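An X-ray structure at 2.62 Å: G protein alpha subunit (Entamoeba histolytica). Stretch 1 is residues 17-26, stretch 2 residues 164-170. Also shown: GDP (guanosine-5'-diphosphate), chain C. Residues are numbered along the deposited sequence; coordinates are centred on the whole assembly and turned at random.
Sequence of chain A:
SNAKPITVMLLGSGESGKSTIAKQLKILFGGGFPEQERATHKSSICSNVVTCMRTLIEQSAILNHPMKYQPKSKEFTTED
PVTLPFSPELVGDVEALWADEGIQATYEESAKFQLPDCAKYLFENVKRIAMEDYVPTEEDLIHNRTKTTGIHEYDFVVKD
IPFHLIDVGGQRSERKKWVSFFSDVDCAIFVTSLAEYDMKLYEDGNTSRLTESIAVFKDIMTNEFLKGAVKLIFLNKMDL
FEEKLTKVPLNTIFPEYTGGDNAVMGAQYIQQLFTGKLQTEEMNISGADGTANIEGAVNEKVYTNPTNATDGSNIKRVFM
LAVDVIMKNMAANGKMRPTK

Stretch 1, residues 17-26: GKSTIAKQLK
Stretch 2 164-170: HLIDVGG

The contact pairs a nucleotide-binding helix with a strand from far along the same chain, no touching residues being closer than 140 positions in sequence. Helix 18-26 starts directly after Gly 17, its N-cap, and continues beyond the stretch; strand 164-167 enters from earlier in the chain and gives way to loop at Val 168. The axes run nearly antiparallel, with 156° between their N-to-C directions and a closest approach of 9.8 Å. The register is set at Ala 22 and Asp 167, whose CA atoms lie 7.1 Å apart. Regular helical backbone angles and bonds such as Ala 22 N to Lys 18 O at 3.1 Å and Leu 25 N to Ile 21 O at 3.1 Å define the helix; phi/psi values from -126/126 at His 164 to -99/105 at Asp 167 define the strand.

The polar end is built on one salt bridge. Lys 18 NZ donates a hydrogen bond to Asp 167 OD2 at 3.2 Å. Lysine suits this place because its long chain can leave the first turn of the helix and reach the end of the strand: chi1 is 107°, chi2 is t at -170°, chi3 is 130° and chi4 is 29°, three of the four angles lying between wells. Asp 167 meets it with chi1 t at 176°. The lysine also packs along the backbone after the strand, with CE 3.3 Å from Val 168 O and NZ 4.0 Å from Gly 169 CA. Val 168 points its CA-to-CB bond away, so it meets the helix through its carbonyl. The aspartate also packs against the helix, its OD1 lying 4.2 Å from Ser 19 CA and 3.9 Å from Ala 22 CB.

The apolar end is small. Lys 18, Ala 22 and Leu 25 all point toward the strand, a spacing of four and then three that keeps them on one side of the helix. Alternation in the strand turns Leu 165 and Asp 167 to the helix and leaves Ile 166 out of reach. Leu 165 (chi1 t, chi2 m) serves two partners: its CD1 is 4.3 Å from Ala 22 CB, and its CD2 is 4.3 Å from CD1 of Leu 25 (chi1 m, chi2 t). Ala 22, with its short methyl, sits where the backbones draw nearest. These side chains are buried, though the two stretches cover just 246 Å² in total.

GDP engages the start of the helix. Ser 19 N bonds O3B at 3.0 Å, Thr 20 OG1 (chi1 m) bonds O1A at 2.9 Å, and Lys 18 NZ adds a weak bond to O3B at 3.3 Å, so the same ammonium links strand and phosphate. Gly 17, at phi/psi 83/18, calls for glycine: a CB would jam against the preceding carbonyl and come within 2.5 Å of GDP N7.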

# COMPACT_ATOMS: atom_id res chain seq x y z
N GLY A 17 -1.77 -1.37 1.14
CA GLY A 17 -1.29 -1.30 -0.22
C GLY A 17 -1.87 -2.36 -1.14
O GLY A 17 -1.33 -2.61 -2.22
N LYS A 18 -2.98 -2.99 -0.75
CA LYS A 18 -3.53 -4.07 -1.59
C LYS A 18 -4.08 -3.54 -2.91
O LYS A 18 -4.06 -4.23 -3.94
CB LYS A 18 -4.56 -4.90 -0.82
CG LYS A 18 -5.99 -4.72 -1.20
CD LYS A 18 -6.92 -5.44 -0.19
CE LYS A 18 -8.02 -4.52 0.32
NZ LYS A 18 -8.39 -3.50 -0.72
N SER A 19 -4.56 -2.30 -2.88
CA SER A 19 -5.07 -1.64 -4.09
C SER A 19 -3.93 -1.29 -5.04
O SER A 19 -4.07 -1.34 -6.25
CB SER A 19 -5.92 -0.41 -3.72
OG SER A 19 -5.52 0.74 -4.44
N THR A 20 -2.77 -0.97 -4.48
CA THR A 20 -1.59 -0.74 -5.29
C THR A 20 -1.11 -2.03 -5.96
O THR A 20 -0.67 -2.04 -7.11
CB THR A 20 -0.45 -0.22 -4.45
OG1 THR A 20 -0.86 0.98 -3.78
CG2 THR A 20 0.77 0.05 -5.35
N ILE A 21 -1.20 -3.14 -5.24
CA ILE A 21 -0.87 -4.41 -5.84
C ILE A 21 -1.78 -4.69 -7.05
O ILE A 21 -1.32 -5.17 -8.08
CB ILE A 21 -1.03 -5.54 -4.83
CG1 ILE A 21 -0.15 -5.29 -3.60
CG2 ILE A 21 -0.77 -6.89 -5.49
CD1 ILE A 21 1.31 -5.47 -3.86
N ALA A 22 -3.08 -4.41 -6.91
CA ALA A 22 -4.05 -4.68 -7.97
C ALA A 22 -3.83 -3.83 -9.23
O ALA A 22 -3.99 -4.32 -10.35
CB ALA A 22 -5.46 -4.50 -7.44
N LYS A 23 -3.50 -2.56 -9.05
CA LYS A 23 -3.16 -1.71 -10.19
C LYS A 23 -1.87 -2.20 -10.85
O LYS A 23 -1.72 -2.18 -12.06
CB LYS A 23 -3.01 -0.26 -9.75
CG LYS A 23 -4.32 0.49 -9.65
CD LYS A 23 -4.12 1.81 -8.94
CE LYS A 23 -5.47 2.41 -8.55
NZ LYS A 23 -5.34 3.23 -7.31
N GLN A 24 -0.95 -2.66 -10.02
CA GLN A 24 0.33 -3.11 -10.50
C GLN A 24 0.20 -4.34 -11.39
O GLN A 24 0.95 -4.49 -12.36
CB GLN A 24 1.26 -3.40 -9.32
CG GLN A 24 2.71 -3.47 -9.68
CD GLN A 24 3.26 -2.13 -10.12
OE1 GLN A 24 3.74 -1.34 -9.30
NE2 GLN A 24 3.23 -1.87 -11.43
N LEU A 25 -0.75 -5.21 -11.08
CA LEU A 25 -0.96 -6.43 -11.85
C LEU A 25 -1.71 -6.12 -13.13
O LEU A 25 -1.50 -6.78 -14.15
CB LEU A 25 -1.73 -7.48 -11.05
CG LEU A 25 -1.00 -8.07 -9.83
CD1 LEU A 25 -1.96 -8.88 -8.97
CD2 LEU A 25 0.18 -8.91 -10.28
N LYS A 26 -2.59 -5.12 -13.07
CA LYS A 26 -3.24 -4.68 -14.30
C LYS A 26 -2.20 -4.06 -15.24
O LYS A 26 -2.27 -4.29 -16.45
CB LYS A 26 -4.40 -3.70 -14.05
CG LYS A 26 -5.48 -3.76 -15.12
CD LYS A 26 -6.45 -2.58 -15.06
CE LYS A 26 -7.50 -2.67 -16.19
NZ LYS A 26 -8.31 -1.44 -16.41
N HIS A 164 -8.21 -14.30 -12.87
CA HIS A 164 -9.27 -13.37 -12.53
C HIS A 164 -9.03 -12.86 -11.12
O HIS A 164 -8.85 -13.64 -10.18
CB HIS A 164 -10.64 -14.03 -12.66
CG HIS A 164 -11.78 -13.12 -12.33
ND1 HIS A 164 -12.24 -12.15 -13.20
CD2 HIS A 164 -12.56 -13.04 -11.23
CE1 HIS A 164 -13.25 -11.50 -12.64
NE2 HIS A 164 -13.47 -12.03 -11.45
N LEU A 165 -9.00 -11.54 -10.98
CA LEU A 165 -8.57 -10.91 -9.75
C LEU A 165 -9.79 -10.26 -9.11
O LEU A 165 -10.47 -9.47 -9.77
CB LEU A 165 -7.46 -9.88 -10.05
CG LEU A 165 -6.58 -9.24 -8.96
CD1 LEU A 165 -7.36 -8.24 -8.14
CD2 LEU A 165 -5.96 -10.28 -8.04
N ILE A 166 -10.08 -10.61 -7.86
CA ILE A 166 -11.16 -9.98 -7.11
C ILE A 166 -10.59 -9.18 -5.97
O ILE A 166 -10.03 -9.74 -5.03
CB ILE A 166 -12.11 -11.03 -6.50
CG1 ILE A 166 -12.64 -11.96 -7.60
CG2 ILE A 166 -13.24 -10.32 -5.67
CD1 ILE A 166 -13.27 -13.22 -7.08
N ASP A 167 -10.70 -7.85 -6.07
CA ASP A 167 -10.15 -6.94 -5.05
C ASP A 167 -11.25 -6.51 -4.08
O ASP A 167 -12.12 -5.71 -4.43
CB ASP A 167 -9.50 -5.74 -5.73
CG ASP A 167 -8.98 -4.70 -4.76
OD1 ASP A 167 -8.58 -3.62 -5.23
OD2 ASP A 167 -8.96 -4.94 -3.53
N VAL A 168 -11.23 -7.06 -2.87
CA VAL A 168 -12.29 -6.78 -1.90
C VAL A 168 -11.90 -5.63 -0.97
O VAL A 168 -10.98 -5.77 -0.18
CB VAL A 168 -12.61 -8.01 -1.03
CG1 VAL A 168 -13.83 -7.72 -0.19
CG2 VAL A 168 -12.84 -9.24 -1.89
N GLY A 169 -12.60 -4.51 -1.07
CA GLY A 169 -12.33 -3.38 -0.20
C GLY A 169 -13.41 -3.19 0.85
O GLY A 169 -13.90 -4.17 1.41
N GLY A 170 -13.77 -1.93 1.13
CA GLY A 170 -14.86 -1.61 2.05
C GLY A 170 -14.60 -1.85 3.53
O GLY A 170 -13.53 -2.32 3.93
PB GDP C . -5.91 -0.14 0.09
O1B GDP C . -6.80 0.45 -0.98
O2B GDP C . -6.54 0.09 1.44
O3B GDP C . -5.79 -1.61 -0.18
O3A GDP C . -4.43 0.55 0.10
PA GDP C . -3.82 1.46 -1.10
O1A GDP C . -3.37 0.61 -2.28
O2A GDP C . -4.82 2.51 -1.57
O5' GDP C . -2.57 2.22 -0.42
C5' GDP C . -2.51 3.65 -0.39
C4' GDP C . -1.08 4.19 -0.47
O4' GDP C . -0.10 3.21 -0.07
C3' GDP C . -0.70 4.67 -1.87
O3' GDP C . -0.27 6.04 -1.82
C2' GDP C . 0.43 3.74 -2.31
O2' GDP C . 1.37 4.42 -3.16
C1' GDP C . 1.01 3.27 -0.97
N9 GDP C . 1.73 1.96 -1.07
C8 GDP C . 1.21 0.74 -1.27
N7 GDP C . 2.18 -0.22 -1.30
C5 GDP C . 3.36 0.40 -1.11
C6 GDP C . 4.79 0.01 -1.03
O6 GDP C . 5.14 -1.18 -1.15
N1 GDP C . 5.70 0.96 -0.84
C2 GDP C . 5.37 2.26 -0.70
N2 GDP C . 6.35 3.17 -0.49
N3 GDP C . 4.08 2.70 -0.76
C4 GDP C . 3.06 1.84 -0.96